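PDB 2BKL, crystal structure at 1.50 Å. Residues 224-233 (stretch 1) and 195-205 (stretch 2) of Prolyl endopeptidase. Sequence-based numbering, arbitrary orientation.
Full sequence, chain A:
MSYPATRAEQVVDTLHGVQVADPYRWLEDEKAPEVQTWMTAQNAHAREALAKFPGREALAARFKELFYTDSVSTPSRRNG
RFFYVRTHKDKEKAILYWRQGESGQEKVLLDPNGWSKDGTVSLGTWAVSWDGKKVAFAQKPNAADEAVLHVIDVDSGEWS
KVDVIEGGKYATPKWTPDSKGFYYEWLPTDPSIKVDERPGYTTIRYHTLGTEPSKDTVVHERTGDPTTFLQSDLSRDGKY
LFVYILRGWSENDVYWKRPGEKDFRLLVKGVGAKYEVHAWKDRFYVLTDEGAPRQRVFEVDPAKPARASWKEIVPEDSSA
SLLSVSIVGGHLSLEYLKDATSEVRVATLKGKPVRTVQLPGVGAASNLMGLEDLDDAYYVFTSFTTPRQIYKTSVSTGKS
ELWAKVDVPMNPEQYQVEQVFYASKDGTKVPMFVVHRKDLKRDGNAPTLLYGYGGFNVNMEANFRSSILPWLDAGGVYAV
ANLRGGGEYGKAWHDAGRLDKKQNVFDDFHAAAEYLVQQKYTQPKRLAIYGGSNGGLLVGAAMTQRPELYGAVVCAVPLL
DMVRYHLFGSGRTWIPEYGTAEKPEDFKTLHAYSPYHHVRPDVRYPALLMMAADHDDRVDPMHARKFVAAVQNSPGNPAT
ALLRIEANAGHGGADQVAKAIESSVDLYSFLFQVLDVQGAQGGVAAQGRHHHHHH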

# COMPACT_ATOMS: atom_id res chain seq x y z
N GLY A 224 -15.90 17.42 7.24
CA GLY A 224 -16.44 18.07 6.07
C GLY A 224 -15.44 18.42 4.98
O GLY A 224 -15.74 19.21 4.09
N ASP A 225 -14.24 17.84 5.07
CA ASP A 225 -13.14 18.17 4.19
C ASP A 225 -12.63 16.89 3.54
O ASP A 225 -12.04 16.04 4.22
CB ASP A 225 -12.03 18.81 5.04
CG ASP A 225 -10.89 19.32 4.22
OD1 ASP A 225 -10.80 18.95 3.03
OD2 ASP A 225 -10.04 20.12 4.72
N PRO A 226 -12.89 16.72 2.26
CA PRO A 226 -12.55 15.45 1.59
C PRO A 226 -11.04 15.32 1.32
O PRO A 226 -10.63 14.32 0.73
CB PRO A 226 -13.36 15.52 0.29
CG PRO A 226 -13.40 16.99 0.00
CD PRO A 226 -13.52 17.68 1.33
N THR A 227 -10.25 16.32 1.71
CA THR A 227 -8.81 16.19 1.64
C THR A 227 -8.20 15.66 2.92
O THR A 227 -6.98 15.68 3.06
CB THR A 227 -8.10 17.51 1.24
OG1 THR A 227 -8.20 18.48 2.31
CG2 THR A 227 -8.72 18.12 -0.01
N THR A 228 -9.03 15.20 3.84
CA THR A 228 -8.59 14.63 5.11
C THR A 228 -9.06 13.21 5.30
O THR A 228 -9.97 12.75 4.63
CB THR A 228 -9.11 15.44 6.29
OG1 THR A 228 -10.54 15.35 6.35
CG2 THR A 228 -8.76 16.92 6.14
N PHE A 229 -8.45 12.54 6.28
CA PHE A 229 -8.99 11.34 6.88
C PHE A 229 -9.28 11.60 8.36
O PHE A 229 -8.58 12.34 9.03
CB PHE A 229 -8.03 10.15 6.80
CG PHE A 229 -7.65 9.75 5.39
CD1 PHE A 229 -6.57 10.35 4.74
CD2 PHE A 229 -8.38 8.78 4.73
CE1 PHE A 229 -6.24 9.96 3.43
CE2 PHE A 229 -8.04 8.39 3.43
CZ PHE A 229 -6.97 8.97 2.79
N LEU A 230 -10.29 10.93 8.90
CA LEU A 230 -10.55 10.99 10.33
C LEU A 230 -10.35 9.59 10.88
O LEU A 230 -10.93 8.64 10.39
CB LEU A 230 -11.99 11.44 10.56
CG LEU A 230 -12.38 11.78 11.99
CD1 LEU A 230 -11.75 13.09 12.44
CD2 LEU A 230 -13.90 11.85 12.10
N GLN A 231 -9.52 9.45 11.91
CA GLN A 231 -9.23 8.14 12.47
C GLN A 231 -9.22 8.20 13.98
O GLN A 231 -8.84 9.21 14.57
CB GLN A 231 -7.85 7.68 11.99
CG GLN A 231 -7.61 6.19 12.08
CD GLN A 231 -6.25 5.80 11.53
OE1 GLN A 231 -5.77 6.38 10.53
NE2 GLN A 231 -5.59 4.83 12.18
N SER A 232 -9.68 7.13 14.62
CA SER A 232 -9.68 7.06 16.09
C SER A 232 -8.74 5.97 16.59
O SER A 232 -8.36 5.06 15.85
CB SER A 232 -11.09 6.86 16.64
OG SER A 232 -11.60 5.57 16.35
N ASP A 233 -8.38 6.08 17.87
CA ASP A 233 -7.67 5.00 18.55
C ASP A 233 -8.03 5.04 20.03
O ASP A 233 -8.52 6.06 20.51
CB ASP A 233 -6.16 5.14 18.37
CG ASP A 233 -5.40 3.82 18.52
OD1 ASP A 233 -6.04 2.75 18.73
OD2 ASP A 233 -4.13 3.76 18.47
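Stretch 2 (195-205) VDERPGYTTIR

The most telling feature of this contact is a place with no side chain: Gly 200 comes so close to the turn of stretch 1 that its CA lies 3.8 Å from the CA of Pro 226. An ideal CB on Gly 200 would point toward stretch 1 and fall 3.0 Å from both Pro 226 N and Asp 225 N, a clash. Backbone therefore packs on backbone here, with Gly 200 N 3.6 Å from Pro 226 CA and a CA-H...O contact of 3.6 Å from Gly 200 CA to Asp 225 O. The one direct hydrogen bond between the stretches is weak, from Gly 224 N to Gly 200 O at 2.9 Å with an angle of 128°.

Stretch 2 approaches through helical phi/psi values at 195-197 and a 3-10 segment at 198-200; of these, Asp 196, Glu 197, Pro 199 and Gly 200 touch the type I turn from Asp 225 to Thr 228. The ring of Pro 226 packs against this region: its CB lies 3.7 Å from Asp 196 O, its CG 3.6 Å from Glu 197 OE1, and its CB 4.4 Å from Pro 199 CB.

From the end of the turn onward the chains draw apart, and waters bridge them. Water 2 donates to both Pro 199 O (3.0 Å) and Thr 228 O (2.7 Å); water 3 accepts from Leu 230 N at 3.1 Å and lies 2.8 Å from Thr 202 OG1.

Strand 203-205 then runs roughly parallel to strand 229-233, at 23°, with a closest axis approach of 7.2 Å. That spacing is bridged by side chains. Leu 230 and Ile 204 both point toward the opposing stretch, Leu 230 CD2 reaching 3.8 Å from Ile 204 CG1 and 3.3 Å from Thr 202 O. Ile 204 CD1 also meets Ser 232 CB at 3.9 Å. In this contact, a glycine lets the backbones touch at Gly 200, and Leu 230 and Ile 204, with waters beside them, fill the space where the chains lie farther apart.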

# COMPACT_ATOMS: atom_id res chain seq x y z
N VAL A 195 -19.39 11.12 -5.00
CA VAL A 195 -18.38 10.14 -4.65
C VAL A 195 -17.10 10.89 -4.25
O VAL A 195 -16.46 10.56 -3.27
CB VAL A 195 -18.10 9.18 -5.84
CG1 VAL A 195 -16.82 8.31 -5.59
CG2 VAL A 195 -19.32 8.29 -6.14
N ASP A 196 -16.74 11.93 -4.99
CA ASP A 196 -15.51 12.66 -4.67
C ASP A 196 -15.54 13.43 -3.35
O ASP A 196 -14.49 13.74 -2.79
CB ASP A 196 -15.10 13.60 -5.80
CG ASP A 196 -16.04 14.75 -5.96
OD1 ASP A 196 -17.19 14.49 -6.39
OD2 ASP A 196 -15.74 15.96 -5.74
N GLU A 197 -16.74 13.74 -2.86
CA GLU A 197 -16.87 14.46 -1.59
C GLU A 197 -17.02 13.53 -0.40
O GLU A 197 -16.89 13.97 0.74
CB GLU A 197 -18.06 15.42 -1.65
CG GLU A 197 -17.80 16.61 -2.56
CD GLU A 197 -16.80 17.62 -1.98
OE1 GLU A 197 -16.80 17.89 -0.74
OE2 GLU A 197 -16.00 18.19 -2.77
N ARG A 198 -17.34 12.27 -0.66
CA ARG A 198 -17.62 11.31 0.40
C ARG A 198 -16.54 11.21 1.48
O ARG A 198 -16.88 11.03 2.65
CB ARG A 198 -17.93 9.93 -0.16
CG ARG A 198 -18.72 9.03 0.78
CD ARG A 198 -18.88 7.66 0.24
NE ARG A 198 -19.60 6.78 1.15
CZ ARG A 198 -19.49 5.46 1.10
NH1 ARG A 198 -18.70 4.90 0.19
NH2 ARG A 198 -20.17 4.71 1.95
N PRO A 199 -15.25 11.27 1.14
CA PRO A 199 -14.23 11.17 2.19
C PRO A 199 -14.32 12.22 3.30
O PRO A 199 -13.75 12.02 4.39
CB PRO A 199 -12.92 11.27 1.43
CG PRO A 199 -13.19 10.82 0.08
CD PRO A 199 -14.63 11.29 -0.20
N GLY A 200 -15.01 13.33 3.05
CA GLY A 200 -15.18 14.35 4.06
C GLY A 200 -16.28 14.06 5.06
O GLY A 200 -16.53 14.89 5.93
N TYR A 201 -16.94 12.89 4.97
CA TYR A 201 -18.09 12.58 5.82
C TYR A 201 -17.85 11.52 6.88
O TYR A 201 -18.76 11.20 7.66
CB TYR A 201 -19.29 12.19 4.94
CG TYR A 201 -19.92 13.40 4.28
CD1 TYR A 201 -19.42 13.92 3.08
CD2 TYR A 201 -20.98 14.08 4.88
CE1 TYR A 201 -19.99 15.02 2.51
CE2 TYR A 201 -21.53 15.18 4.29
CZ TYR A 201 -21.04 15.65 3.11
OH TYR A 201 -21.59 16.76 2.51
N THR A 202 -16.63 11.03 6.96
CA THR A 202 -16.25 10.06 7.98
C THR A 202 -16.58 10.60 9.34
O THR A 202 -16.19 11.74 9.66
CB THR A 202 -14.75 9.76 7.92
OG1 THR A 202 -14.39 9.37 6.58
CG2 THR A 202 -14.40 8.56 8.77
N THR A 203 -17.15 9.74 10.16
CA THR A 203 -17.51 10.05 11.51
C THR A 203 -16.98 8.97 12.44
O THR A 203 -16.87 7.82 12.05
CB THR A 203 -19.05 10.12 11.57
OG1 THR A 203 -19.49 11.09 10.60
CG2 THR A 203 -19.51 10.64 12.86
N ILE A 204 -16.65 9.32 13.67
CA ILE A 204 -16.36 8.29 14.66
C ILE A 204 -17.61 7.97 15.43
O ILE A 204 -18.26 8.88 15.92
CB ILE A 204 -15.25 8.72 15.62
CG1 ILE A 204 -14.02 9.25 14.89
CG2 ILE A 204 -14.90 7.56 16.58
CD1 ILE A 204 -13.37 8.33 13.90
N ARG A 205 -17.97 6.68 15.47
CA ARG A 205 -19.13 6.18 16.21
C ARG A 205 -18.72 5.09 17.20
O ARG A 205 -17.62 4.57 17.13
CB ARG A 205 -20.20 5.67 15.26
CG ARG A 205 -20.70 6.77 14.30
CD ARG A 205 -22.13 6.57 13.84
NE ARG A 205 -22.34 5.26 13.24
CZ ARG A 205 -23.52 4.84 12.77
NH1 ARG A 205 -24.57 5.67 12.79
NH2 ARG A 205 -23.66 3.62 12.27
O HOH W 1 -12.44 13.08 6.68
O HOH W 2 -11.30 10.37 4.29
O HOH W 3 -11.59 9.19 6.75